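Local coordinates for beta sliding clamp (PDB 6PTR), which probably forms a ring-shaped head-to-tail homodimer around DNA, tethering DNA polymerases to their template and making them processive, at residues His26-Arg31 / Ala79-Tyr83; Thr55-Leu59 / Lys212-Glu216; Ala281-Val285 / Ala317-Leu321; Arg294-Ile300 / Leu330-Ser336. All coordinates share one frame; numbering follows the deposited sequence.

Contact 1 of 4, residues His26-Arg31 / Ala79-Tyr83; sequences HRVVER and AYLLY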
loop_
_atom_site.group_PDB
_atom_site.type_symbol
_atom_site.label_atom_id
_atom_site.label_comp_id
_atom_site.label_asym_id
_atom_site.label_seq_id
_atom_site.Cartn_x
_atom_site.Cartn_y
_atom_site.Cartn_z
ATOM N N HIS C 26 -9.024 13.076 -13.316
ATOM C CA HIS C 26 -7.566 13.116 -13.303
ATOM C C HIS C 26 -6.943 11.743 -13.503
ATOM O O HIS C 26 -5.835 11.653 -14.042
ATOM C CB HIS C 26 -7.062 13.760 -11.997
ATOM C CG HIS C 26 -6.912 12.811 -10.853
ATOM N ND1 HIS C 26 -7.982 12.346 -10.116
ATOM C CD2 HIS C 26 -5.807 12.260 -10.294
ATOM C CE1 HIS C 26 -7.545 11.533 -9.171
ATOM N NE2 HIS C 26 -6.229 11.459 -9.260
ATOM N N ARG C 27 -7.615 10.666 -13.085
ATOM C CA ARG C 27 -6.976 9.357 -13.163
ATOM C C ARG C 27 -6.812 8.849 -14.595
ATOM O O ARG C 27 -6.140 7.831 -14.796
ATOM C CB ARG C 27 -7.745 8.325 -12.322
ATOM C CG ARG C 27 -9.185 8.678 -11.943
ATOM C CD ARG C 27 -9.781 7.604 -10.999
ATOM N NE ARG C 27 -11.241 7.509 -11.081
ATOM C CZ ARG C 27 -12.082 7.800 -10.090
ATOM N NH1 ARG C 27 -11.618 8.206 -8.914
ATOM N NH2 ARG C 27 -13.394 7.678 -10.273
ATOM N N VAL C 28 -7.396 9.529 -15.582
ATOM C CA VAL C 28 -7.218 9.155 -16.979
ATOM C C VAL C 28 -5.814 9.510 -17.442
ATOM O O VAL C 28 -5.247 8.855 -18.331
ATOM C CB VAL C 28 -8.320 9.843 -17.807
ATOM C CG1 VAL C 28 -7.934 9.983 -19.264
ATOM C CG2 VAL C 28 -9.574 9.032 -17.666
ATOM N N VAL C 29 -5.212 10.515 -16.810
ATOM C CA VAL C 29 -3.858 10.917 -17.144
ATOM C C VAL C 29 -2.893 9.803 -16.776
ATOM O O VAL C 29 -2.947 9.239 -15.674
ATOM C CB VAL C 29 -3.517 12.232 -16.429
ATOM C CG1 VAL C 29 -2.051 12.572 -16.623
ATOM C CG2 VAL C 29 -4.418 13.341 -16.936
ATOM N N GLU C 30 -2.013 9.457 -17.707
ATOM C CA GLU C 30 -0.981 8.476 -17.420
ATOM C C GLU C 30 0.181 9.159 -16.705
ATOM O O GLU C 30 0.619 10.243 -17.100
ATOM C CB GLU C 30 -0.502 7.812 -18.711
ATOM C CG GLU C 30 -0.047 6.360 -18.558
ATOM C CD GLU C 30 -1.205 5.379 -18.406
ATOM O OE1 GLU C 30 -1.152 4.544 -17.479
ATOM O OE2 GLU C 30 -2.163 5.435 -19.211
ATOM N N ARG C 31 0.659 8.533 -15.626
ATOM C CA ARG C 31 1.813 9.087 -14.923
ATOM C C ARG C 31 3.091 8.894 -15.729
ATOM O O ARG C 31 3.968 9.765 -15.731
ATOM C CB ARG C 31 1.950 8.453 -13.536
ATOM C CG ARG C 31 0.907 8.923 -12.522
ATOM C CD ARG C 31 1.264 8.430 -11.131
ATOM N NE ARG C 31 0.137 8.454 -10.203
ATOM C CZ ARG C 31 -0.130 9.459 -9.375
ATOM N NH1 ARG C 31 0.647 10.538 -9.367
ATOM N NH2 ARG C 31 -1.176 9.390 -8.557
ATOM N N ALA C 79 -2.446 17.704 -13.849
ATOM C CA ALA C 79 -3.635 17.165 -13.194
ATOM C C ALA C 79 -3.311 16.521 -11.849
ATOM O O ALA C 79 -4.069 16.699 -10.889
ATOM C CB ALA C 79 -4.343 16.164 -14.111
ATOM N N TYR C 80 -2.217 15.758 -11.750
ATOM C CA TYR C 80 -1.921 15.127 -10.468
ATOM C C TYR C 80 -1.507 16.169 -9.435
ATOM O O TYR C 80 -1.877 16.062 -8.261
ATOM C CB TYR C 80 -0.859 14.050 -10.639
ATOM C CG TYR C 80 -1.477 12.797 -11.239
ATOM C CD1 TYR C 80 -2.176 11.895 -10.445
ATOM C CD2 TYR C 80 -1.377 12.530 -12.597
ATOM C CE1 TYR C 80 -2.755 10.761 -10.989
ATOM C CE2 TYR C 80 -1.938 11.394 -13.146
ATOM C CZ TYR C 80 -2.636 10.519 -12.337
ATOM O OH TYR C 80 -3.213 9.393 -12.889
ATOM N N LEU C 81 -0.761 17.191 -9.862
ATOM C CA LEU C 81 -0.403 18.282 -8.953
ATOM C C LEU C 81 -1.641 19.019 -8.467
ATOM O O LEU C 81 -1.780 19.307 -7.271
ATOM C CB LEU C 81 0.538 19.268 -9.646
ATOM C CG LEU C 81 0.903 20.522 -8.841
ATOM C CD1 LEU C 81 1.532 20.137 -7.479
ATOM C CD2 LEU C 81 1.866 21.400 -9.641
ATOM N N LEU C 82 -2.546 19.363 -9.386
ATOM C CA LEU C 82 -3.758 20.052 -8.960
ATOM C C LEU C 82 -4.550 19.194 -7.990
ATOM O O LEU C 82 -5.032 19.692 -6.971
ATOM C CB LEU C 82 -4.617 20.411 -10.160
ATOM C CG LEU C 82 -5.910 21.148 -9.841
ATOM C CD1 LEU C 82 -5.635 22.491 -9.136
ATOM C CD2 LEU C 82 -6.690 21.360 -11.126
ATOM N N TYR C 83 -4.686 17.895 -8.287
ATOM C CA TYR C 83 -5.400 16.997 -7.376
ATOM C C TYR C 83 -4.740 16.963 -6.000
ATOM O O TYR C 83 -5.419 17.050 -4.968
ATOM C CB TYR C 83 -5.468 15.580 -7.961
ATOM C CG TYR C 83 -6.373 14.666 -7.161
ATOM C CD1 TYR C 83 -7.746 14.796 -7.247
ATOM C CD2 TYR C 83 -5.851 13.695 -6.306
ATOM C CE1 TYR C 83 -8.594 13.977 -6.521
ATOM C CE2 TYR C 83 -6.694 12.858 -5.567
ATOM C CZ TYR C 83 -8.070 13.011 -5.689
ATOM O OH TYR C 83 -8.941 12.211 -4.967
#
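H26 and Y83 meet because their first torsions turn the two rings to the same spot: H26 CG sits between its backbone N and carbonyl carbon (chi1 86°), whereas Y83 CG is trans to its backbone N (chi1 -171°). With Y80 they build an aromatic cluster that joins the H26-V29 turn to the first turn of helix 79-88 in the N-terminal domain. The imidazole and the Y83 phenol stack face to face, nearly parallel, with centroids 4.0 Å apart. F19 stacks on Y83 as well, so the cluster continues along helix 15-26.

Y80 engages the same histidine in a different way. The edge of H26 bearing CD2 is directed at the Y80 ring in an offset edge-to-face pair, with the planes at 77° and CD2 3.5 Å from Y80 CE1. H26 ND1 is hydrogen-bonded to the carbonyl of L22, which probably helps fix the rotation of the imidazole between its two aromatic neighbours. Over one face of Y80 lies the extended R31 chain. Its CG makes a CH-pi contact 4.1 Å from the ring centroid, and its guanidinium an off-centre cation-pi contact, although this exposed side chain is poorly ordered.

V29 adds apolar contacts: CG2 lies 4.0 Å from A79 CB, and CG1 packs against Y80 CE2. H26 to V29 form a type I turn, closed by V29 N to H26 O at 3.1 Å. The turn presents the V29 carbonyl at the Y80 ring edge, where Y80 OH donates to V29 O at 2.8 Å, tilted somewhat from the carbonyl plane.

Contact 2 of 4, residues Thr55-Leu59 / Lys212-Glu216; sequences TDLDL and KAVGE. With EDO (1,2-ethanediol), chain Q.
This is an interdomain contact, one salt bridge beside a small apolar patch, in which the D56-L59 turn of the N-terminal domain meets helix 211-221 of the central domain. The turn links strands 49-55 and 59-69, and the second of these pairs with strand 245-250 in a sheet shared by both domains.

D56 divides its carboxylate between two tasks. OD1 folds back on its own turn and accepts from D58 N and from L59 N, the latter at 2.8 Å and met almost end-on, giving an Asx turn and an Asx motif. T55 OG1 adds an ST turn by accepting from L57 N at 2.9 Å. With the carboxylate held in this way, OD2 faces the helix. K212, extended beyond CG with CG trans to the backbone N (chi1 178°), brings NZ to within 2.6 Å of D56 OD2, on its anti side and 28° out of the carboxylate plane.

Alongside, L59 CD2 lies against the helix surface, 3.9 Å from A213 CA and 3.8 Å from E216 CG, while L59 CD1 meets A213 CB. The E216 carboxylate leads away to a salt bridge with K219.

The same K212 ammonium also binds the carboxylate of E30 and the carbonyl of V28. Three oxygens from the N-terminal domain thus gather round one lysine of the central domain, an arrangement that would probably stabilise its positive charge and help pin the domains together.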
loop_
_atom_site.group_PDB
_atom_site.type_symbol
_atom_site.label_atom_id
_atom_site.label_comp_id
_atom_site.label_asym_id
_atom_site.label_seq_id
_atom_site.Cartn_x
_atom_site.Cartn_y
_atom_site.Cartn_z
ATOM N N THR C 55 -7.513 13.445 -21.049
ATOM C CA THR C 55 -7.474 12.486 -22.149
ATOM C C THR C 55 -6.088 11.863 -22.193
ATOM O O THR C 55 -5.107 12.468 -21.757
ATOM C CB THR C 55 -7.794 13.125 -23.516
ATOM O OG1 THR C 55 -7.848 12.107 -24.528
ATOM C CG2 THR C 55 -6.716 14.122 -23.914
ATOM N N ASP C 56 -6.018 10.629 -22.684
ATOM C CA ASP C 56 -4.739 10.072 -23.095
ATOM C C ASP C 56 -4.685 9.822 -24.602
ATOM O O ASP C 56 -3.824 9.070 -25.069
ATOM C CB ASP C 56 -4.437 8.794 -22.308
ATOM C CG ASP C 56 -5.375 7.644 -22.646
ATOM O OD1 ASP C 56 -6.195 7.748 -23.576
ATOM O OD2 ASP C 56 -5.267 6.607 -21.957
ATOM N N LEU C 57 -5.598 10.440 -25.355
ATOM C CA LEU C 57 -5.801 10.334 -26.806
ATOM C C LEU C 57 -6.598 9.093 -27.200
ATOM O O LEU C 57 -7.173 9.060 -28.295
ATOM C CB LEU C 57 -4.474 10.366 -27.583
ATOM C CG LEU C 57 -3.641 11.639 -27.398
ATOM C CD1 LEU C 57 -2.376 11.562 -28.237
ATOM C CD2 LEU C 57 -4.472 12.863 -27.742
ATOM N N ASP C 58 -6.646 8.072 -26.346
ATOM C CA ASP C 58 -7.503 6.913 -26.603
ATOM C C ASP C 58 -8.823 6.995 -25.849
ATOM O O ASP C 58 -9.863 6.582 -26.366
ATOM C CB ASP C 58 -6.796 5.610 -26.211
ATOM C CG ASP C 58 -5.589 5.323 -27.074
ATOM O OD1 ASP C 58 -5.592 5.746 -28.244
ATOM O OD2 ASP C 58 -4.641 4.681 -26.575
ATOM N N LEU C 59 -8.776 7.536 -24.648
ATOM C CA LEU C 59 -9.922 7.692 -23.765
ATOM C C LEU C 59 -9.979 9.144 -23.328
ATOM O O LEU C 59 -8.960 9.723 -22.949
ATOM C CB LEU C 59 -9.786 6.791 -22.528
ATOM C CG LEU C 59 -10.857 6.878 -21.432
ATOM C CD1 LEU C 59 -12.229 6.490 -21.989
ATOM C CD2 LEU C 59 -10.457 5.943 -20.261
ATOM N N LYS C 212 -8.742 -0.186 -20.556
ATOM C CA LYS C 212 -8.642 1.037 -19.748
ATOM C C LYS C 212 -9.990 1.727 -19.595
ATOM O O LYS C 212 -10.321 2.208 -18.502
ATOM C CB LYS C 212 -7.623 2.018 -20.338
ATOM C CG LYS C 212 -7.532 3.353 -19.532
ATOM C CD LYS C 212 -6.321 4.158 -19.948
ATOM C CE LYS C 212 -6.088 5.374 -19.018
ATOM N NZ LYS C 212 -4.919 6.165 -19.424
ATOM N N ALA C 213 -10.766 1.830 -20.685
ATOM C CA ALA C 213 -12.100 2.413 -20.598
ATOM C C ALA C 213 -12.965 1.616 -19.638
ATOM O O ALA C 213 -13.686 2.196 -18.805
ATOM C CB ALA C 213 -12.753 2.465 -21.985
ATOM N N VAL C 214 -12.903 0.283 -19.725
ATOM C CA VAL C 214 -13.665 -0.545 -18.799
ATOM C C VAL C 214 -13.281 -0.211 -17.369
ATOM O O VAL C 214 -14.145 -0.050 -16.507
ATOM C CB VAL C 214 -13.454 -2.041 -19.090
ATOM C CG1 VAL C 214 -14.083 -2.869 -17.973
ATOM C CG2 VAL C 214 -14.056 -2.406 -20.447
ATOM N N GLY C 215 -11.982 -0.081 -17.105
ATOM C CA GLY C 215 -11.529 0.149 -15.742
ATOM C C GLY C 215 -11.961 1.497 -15.195
ATOM O O GLY C 215 -12.373 1.607 -14.035
ATOM N N GLU C 216 -11.900 2.533 -16.020
ATOM C CA GLU C 216 -12.326 3.845 -15.541
ATOM C C GLU C 216 -13.834 3.906 -15.361
ATOM O O GLU C 216 -14.332 4.529 -14.407
ATOM C CB GLU C 216 -11.850 4.932 -16.503
ATOM C CG GLU C 216 -10.341 5.055 -16.532
ATOM C CD GLU C 216 -9.755 5.275 -15.145
ATOM O OE1 GLU C 216 -10.219 6.192 -14.425
ATOM O OE2 GLU C 216 -8.854 4.507 -14.766
HETATM C C1 EDO Q . -11.303 9.523 -27.829
HETATM O O1 EDO Q . -10.417 9.377 -28.945
HETATM C C2 EDO Q . -11.365 10.996 -27.447
HETATM O O2 EDO Q . -12.473 11.622 -28.106
#

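Contact 3 of 4, residues Ala281-Val285 / Ala317-Leu321; sequences AVDRV and AEDQL
R284 grips D319 side-on: NE and NH2 both bond to the single oxygen OD2, at 3.1 and 2.9 Å. The oxygen lies almost exactly in the guanidinium plane. From the carboxylate's point of view the two donors differ, since NE comes nearly end-on while NH2 comes from above its plane, the two flat groups being turned 56° apart. A bend at chi3 (-62°) folds the arginine back toward its own helix, so that the guanidinium covers A281 CA.

Apolar contacts flank this pair. A281 CB touches L321 CD2 at 4.0 Å, and V285 CB meets A317 CB at 3.8 Å. Between them V285 CG1 reaches the strand backbone, 3.6 Å from E318 C. A317, D319 and L321 are laid along the helix, segment 281-285 running roughly antiparallel to 317-321 with the segment axes 8.1 Å apart at closest approach. D319 OD1 accepts from Q320 N at 2.8 Å through its anti lone pair.

The dimer interface borders this shell, and D319 OD2 is also hydrogen-bonded to T114 OG1 of the second subunit. Strand 315-322 is outermost within its own chain, but A317 and E318 pair antiparallel with a strand of the second subunit, whose H115 bonds to E318 OE2. An oxygen held by two guanidinium N-H groups and a hydroxyl is likely to stay ionised, and it joins helix, strand and second subunit at an interface of the ring.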
loop_
_atom_site.group_PDB
_atom_site.type_symbol
_atom_site.label_atom_id
_atom_site.label_comp_id
_atom_site.label_asym_id
_atom_site.label_seq_id
_atom_site.Cartn_x
_atom_site.Cartn_y
_atom_site.Cartn_z
ATOM N N ALA C 281 -9.953 -23.476 1.136
ATOM C CA ALA C 281 -9.006 -24.585 0.973
ATOM C C ALA C 281 -8.010 -24.318 -0.147
ATOM O O ALA C 281 -6.811 -24.578 0.009
ATOM C CB ALA C 281 -9.762 -25.882 0.705
ATOM N N VAL C 282 -8.490 -23.815 -1.290
ATOM C CA VAL C 282 -7.598 -23.475 -2.390
ATOM C C VAL C 282 -6.640 -22.383 -1.960
ATOM O O VAL C 282 -5.443 -22.435 -2.258
ATOM C CB VAL C 282 -8.402 -23.047 -3.636
ATOM C CG1 VAL C 282 -7.468 -22.443 -4.704
ATOM C CG2 VAL C 282 -9.181 -24.228 -4.194
ATOM N N ASP C 283 -7.163 -21.359 -1.280
ATOM C CA ASP C 283 -6.315 -20.294 -0.760
ATOM C C ASP C 283 -5.217 -20.870 0.130
ATOM O O ASP C 283 -4.037 -20.525 -0.017
ATOM C CB ASP C 283 -7.185 -19.274 -0.002
ATOM C CG ASP C 283 -6.416 -18.026 0.397
ATOM O OD1 ASP C 283 -5.390 -17.720 -0.252
ATOM O OD2 ASP C 283 -6.844 -17.343 1.360
ATOM N N ARG C 284 -5.577 -21.784 1.034
ATOM C CA ARG C 284 -4.582 -22.340 1.942
ATOM C C ARG C 284 -3.493 -23.099 1.186
ATOM O O ARG C 284 -2.304 -22.821 1.370
ATOM C CB ARG C 284 -5.256 -23.247 2.977
ATOM C CG ARG C 284 -6.077 -22.459 3.998
ATOM C CD ARG C 284 -6.566 -23.352 5.129
ATOM N NE ARG C 284 -7.460 -24.426 4.697
ATOM C CZ ARG C 284 -8.787 -24.356 4.697
ATOM N NH1 ARG C 284 -9.403 -23.246 5.088
ATOM N NH2 ARG C 284 -9.509 -25.413 4.323
ATOM N N VAL C 285 -3.869 -24.055 0.324
ATOM C CA VAL C 285 -2.837 -24.919 -0.258
ATOM C C VAL C 285 -2.012 -24.159 -1.282
ATOM O O VAL C 285 -0.845 -24.510 -1.499
ATOM C CB VAL C 285 -3.430 -26.229 -0.850
ATOM C CG1 VAL C 285 -4.105 -27.069 0.254
ATOM C CG2 VAL C 285 -4.436 -25.937 -1.968
ATOM N N ALA C 317 1.334 -29.257 -0.297
ATOM C CA ALA C 317 0.209 -28.818 0.522
ATOM C C ALA C 317 -1.015 -29.579 0.050
ATOM O O ALA C 317 -1.236 -29.694 -1.155
ATOM C CB ALA C 317 -0.012 -27.309 0.388
ATOM N N GLU C 318 -1.808 -30.091 0.984
ATOM C CA GLU C 318 -3.017 -30.790 0.591
ATOM C C GLU C 318 -4.154 -30.400 1.523
ATOM O O GLU C 318 -3.933 -29.908 2.630
ATOM C CB GLU C 318 -2.817 -32.309 0.595
ATOM C CG GLU C 318 -2.429 -32.921 1.907
ATOM C CD GLU C 318 -2.247 -34.438 1.811
ATOM O OE1 GLU C 318 -2.202 -34.972 0.677
ATOM O OE2 GLU C 318 -2.154 -35.096 2.867
ATOM N N ASP C 319 -5.377 -30.611 1.043
ATOM C CA ASP C 319 -6.568 -30.388 1.851
ATOM C C ASP C 319 -7.669 -31.286 1.301
ATOM O O ASP C 319 -7.515 -31.933 0.259
ATOM C CB ASP C 319 -6.970 -28.903 1.834
ATOM C CG ASP C 319 -7.634 -28.449 3.129
ATOM O OD1 ASP C 319 -8.321 -29.260 3.799
ATOM O OD2 ASP C 319 -7.458 -27.262 3.476
ATOM N N GLN C 320 -8.779 -31.354 2.022
ATOM C CA GLN C 320 -9.873 -32.207 1.572
ATOM C C GLN C 320 -11.198 -31.566 1.961
ATOM O O GLN C 320 -11.304 -30.927 3.012
ATOM C CB GLN C 320 -9.731 -33.609 2.176
ATOM C CG GLN C 320 -10.786 -34.614 1.768
ATOM C CD GLN C 320 -10.429 -36.018 2.210
ATOM O OE1 GLN C 320 -9.253 -36.347 2.378
ATOM N NE2 GLN C 320 -11.439 -36.851 2.406
ATOM N N LEU C 321 -12.205 -31.743 1.108
ATOM C CA LEU C 321 -13.525 -31.176 1.340
ATOM C C LEU C 321 -14.583 -32.193 0.965
ATOM O O LEU C 321 -14.378 -33.018 0.069
ATOM C CB LEU C 321 -13.781 -29.920 0.501
ATOM C CG LEU C 321 -12.767 -28.802 0.521
ATOM C CD1 LEU C 321 -12.889 -28.047 -0.775
ATOM C CD2 LEU C 321 -13.078 -27.910 1.710
#

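Contact 4 of 4, residues Arg294-Ile300 / Leu330-Ser336; sequences RAVKLTI and LEIGFNS
K297 and T299 stand on the same sheet face as E331, the polar side of an antiparallel pair of strands in the C-terminal domain's four-stranded sheet, where 330-335 is an outer strand. T299 and E331 point the same way, side by side, leaving T299 OG1 3.2 Å from E331 OE2. K297 reaches over obliquely, its chain bent at chi3 (71°), and NZ forms a salt bridge to that same OE2 at 3.2 Å, from above the carboxylate plane. G333 opposes K297 with backbone alone, its CA 3.2 Å from V296 O in a CA-H...O contact.

The face carrying V296, L298, I300, L330, I332 and F334 is apolar and packs inward, with L339 of helix 336-345 covering V296 and F334 and L355 covering I300 and L330. The I300 and I332 side chains cross at a slant, I300 CD1 touching I332 CG2 at 4.0 Å. L298 CD2 meets the edge of the F334 ring, near its plane, 4.2 Å from F334 CD2.

Three hydrogen-bonded pairs, V296-F334, L298-I332 and I300-L330, set this register, each with two backbone bonds. Strand 330-335 then passes directly into helix 336-345, N335 being its N-cap with OD1 accepting from Y338 N. One further bond carries the pairing past the strand end, from S336 N to R294 O at 2.7 Å, while a water donates to both A295 O and S336 OG.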
loop_
_atom_site.group_PDB
_atom_site.type_symbol
_atom_site.label_atom_id
_atom_site.label_comp_id
_atom_site.label_asym_id
_atom_site.label_seq_id
_atom_site.Cartn_x
_atom_site.Cartn_y
_atom_site.Cartn_z
ATOM N N ARG C 294 0.969 -21.963 -10.450
ATOM C CA ARG C 294 -0.006 -21.959 -9.378
ATOM C C ARG C 294 -0.943 -23.132 -9.530
ATOM O O ARG C 294 -2.133 -23.034 -9.243
ATOM C CB ARG C 294 -0.796 -20.648 -9.370
ATOM C CG ARG C 294 0.030 -19.448 -9.768
ATOM C CD ARG C 294 -0.161 -18.273 -8.843
ATOM N NE ARG C 294 1.096 -17.549 -8.668
ATOM C CZ ARG C 294 1.758 -17.455 -7.519
ATOM N NH1 ARG C 294 2.899 -16.779 -7.468
ATOM N NH2 ARG C 294 1.274 -18.018 -6.419
ATOM N N ALA C 295 -0.431 -24.266 -10.016
ATOM C CA ALA C 295 -1.311 -25.392 -10.272
ATOM C C ALA C 295 -1.812 -25.967 -8.953
ATOM O O ALA C 295 -1.062 -26.077 -7.977
ATOM C CB ALA C 295 -0.578 -26.474 -11.079
ATOM N N VAL C 296 -3.098 -26.310 -8.913
ATOM C CA VAL C 296 -3.649 -27.134 -7.847
ATOM C C VAL C 296 -4.348 -28.311 -8.510
ATOM O O VAL C 296 -5.077 -28.135 -9.496
ATOM C CB VAL C 296 -4.601 -26.345 -6.918
ATOM C CG1 VAL C 296 -5.742 -25.699 -7.714
ATOM C CG2 VAL C 296 -5.174 -27.257 -5.832
ATOM N N LYS C 297 -4.073 -29.515 -8.008
ATOM C CA LYS C 297 -4.691 -30.736 -8.508
ATOM C C LYS C 297 -5.922 -31.057 -7.683
ATOM O O LYS C 297 -5.857 -31.116 -6.452
ATOM C CB LYS C 297 -3.711 -31.912 -8.443
ATOM C CG LYS C 297 -4.370 -33.216 -8.824
ATOM C CD LYS C 297 -3.365 -34.360 -9.037
ATOM C CE LYS C 297 -2.750 -34.847 -7.775
ATOM N NZ LYS C 297 -2.081 -36.156 -8.105
ATOM N N LEU C 298 -7.048 -31.213 -8.365
ATOM C CA LEU C 298 -8.291 -31.663 -7.754
ATOM C C LEU C 298 -8.417 -33.149 -8.036
ATOM O O LEU C 298 -8.487 -33.561 -9.200
ATOM C CB LEU C 298 -9.508 -30.920 -8.317
ATOM C CG LEU C 298 -9.758 -29.467 -7.911
ATOM C CD1 LEU C 298 -8.585 -28.584 -8.215
ATOM C CD2 LEU C 298 -11.027 -28.925 -8.599
ATOM N N THR C 299 -8.464 -33.944 -6.987
ATOM C CA THR C 299 -8.756 -35.364 -7.117
ATOM C C THR C 299 -10.192 -35.565 -6.671
ATOM O O THR C 299 -10.503 -35.445 -5.478
ATOM C CB THR C 299 -7.791 -36.198 -6.285
ATOM O OG1 THR C 299 -6.455 -35.949 -6.756
ATOM C CG2 THR C 299 -8.121 -37.680 -6.422
ATOM N N ILE C 300 -11.071 -35.865 -7.626
ATOM C CA ILE C 300 -12.508 -35.852 -7.391
ATOM C C ILE C 300 -12.982 -37.288 -7.344
ATOM O O ILE C 300 -12.763 -38.057 -8.291
ATOM C CB ILE C 300 -13.267 -35.065 -8.466
ATOM C CG1 ILE C 300 -12.555 -33.764 -8.802
ATOM C CG2 ILE C 300 -14.687 -34.750 -7.986
ATOM C CD1 ILE C 300 -13.094 -33.115 -10.055
ATOM N N LEU C 330 -12.025 -38.348 -11.141
ATOM C CA LEU C 330 -11.285 -37.514 -12.074
ATOM C C LEU C 330 -10.194 -36.779 -11.322
ATOM O O LEU C 330 -10.434 -36.263 -10.230
ATOM C CB LEU C 330 -12.213 -36.514 -12.773
ATOM C CG LEU C 330 -11.614 -35.441 -13.683
ATOM C CD1 LEU C 330 -10.906 -36.061 -14.878
ATOM C CD2 LEU C 330 -12.709 -34.505 -14.156
ATOM N N GLU C 331 -9.005 -36.721 -11.921
ATOM C CA GLU C 331 -7.928 -35.858 -11.459
ATOM C C GLU C 331 -7.738 -34.759 -12.495
ATOM O O GLU C 331 -7.508 -35.050 -13.678
ATOM C CB GLU C 331 -6.627 -36.642 -11.266
ATOM C CG GLU C 331 -6.680 -37.687 -10.178
ATOM C CD GLU C 331 -5.284 -38.177 -9.788
ATOM O OE1 GLU C 331 -4.719 -39.006 -10.522
ATOM O OE2 GLU C 331 -4.750 -37.709 -8.759
ATOM N N ILE C 332 -7.864 -33.513 -12.063
ATOM C CA ILE C 332 -7.819 -32.377 -12.970
ATOM C C ILE C 332 -7.150 -31.219 -12.256
ATOM O O ILE C 332 -7.370 -30.993 -11.057
ATOM C CB ILE C 332 -9.242 -32.016 -13.470
ATOM C CG1 ILE C 332 -9.191 -30.911 -14.535
ATOM C CG2 ILE C 332 -10.137 -31.605 -12.303
ATOM C CD1 ILE C 332 -10.552 -30.778 -15.309
ATOM N N GLY C 333 -6.318 -30.487 -12.987
ATOM C CA GLY C 333 -5.563 -29.385 -12.427
ATOM C C GLY C 333 -6.095 -28.066 -12.949
ATOM O O GLY C 333 -6.567 -27.982 -14.080
ATOM N N PHE C 334 -5.964 -27.029 -12.133
ATOM C CA PHE C 334 -6.292 -25.656 -12.499
ATOM C C PHE C 334 -5.285 -24.707 -11.875
ATOM O O PHE C 334 -4.647 -25.016 -10.870
ATOM C CB PHE C 334 -7.694 -25.237 -12.011
ATOM C CG PHE C 334 -8.814 -25.971 -12.675
ATOM C CD1 PHE C 334 -9.193 -25.654 -13.972
ATOM C CD2 PHE C 334 -9.498 -26.976 -12.005
ATOM C CE1 PHE C 334 -10.241 -26.331 -14.588
ATOM C CE2 PHE C 334 -10.534 -27.666 -12.619
ATOM C CZ PHE C 334 -10.910 -27.338 -13.908
ATOM N N ASN C 335 -5.161 -23.532 -12.487
ATOM C CA ASN C 335 -4.484 -22.409 -11.865
ATOM C C ASN C 335 -5.276 -21.980 -10.636
ATOM O O ASN C 335 -6.460 -21.646 -10.737
ATOM C CB ASN C 335 -4.381 -21.265 -12.886
ATOM C CG ASN C 335 -3.715 -20.035 -12.326
ATOM O OD1 ASN C 335 -4.089 -19.548 -11.258
ATOM N ND2 ASN C 335 -2.742 -19.500 -13.066
ATOM N N SER C 336 -4.637 -22.032 -9.465
ATOM C CA SER C 336 -5.352 -21.778 -8.216
ATOM C C SER C 336 -5.848 -20.338 -8.133
ATOM O O SER C 336 -6.924 -20.084 -7.588
ATOM C CB SER C 336 -4.444 -22.099 -7.030
ATOM O OG SER C 336 -3.252 -21.335 -7.081
HETATM O O HOH W 1 -1.323 -23.309 -6.253
#

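From the N terminus, contact 1 opens at 26-31, and contact 2 opens at 55-59 before contact 1 closes at 79-83. Contact 2 closes only at 212-216, so the two loops cross. The first stays within the N-terminal domain; the second ties that domain to the central one. Their centres are about 13 Å apart, joined through E30, V28 and K212. In the C-terminal domain contact 3 opens at 281-285 and closes at 317-321, after contact 4 opens at 294-300 and before it closes at 330-336, so they also cross, centres about 11 Å apart. Both reach one sheet: contact 3 lays helix 275-285 on it at the subunit interface, contact 4 pairs two of its strands.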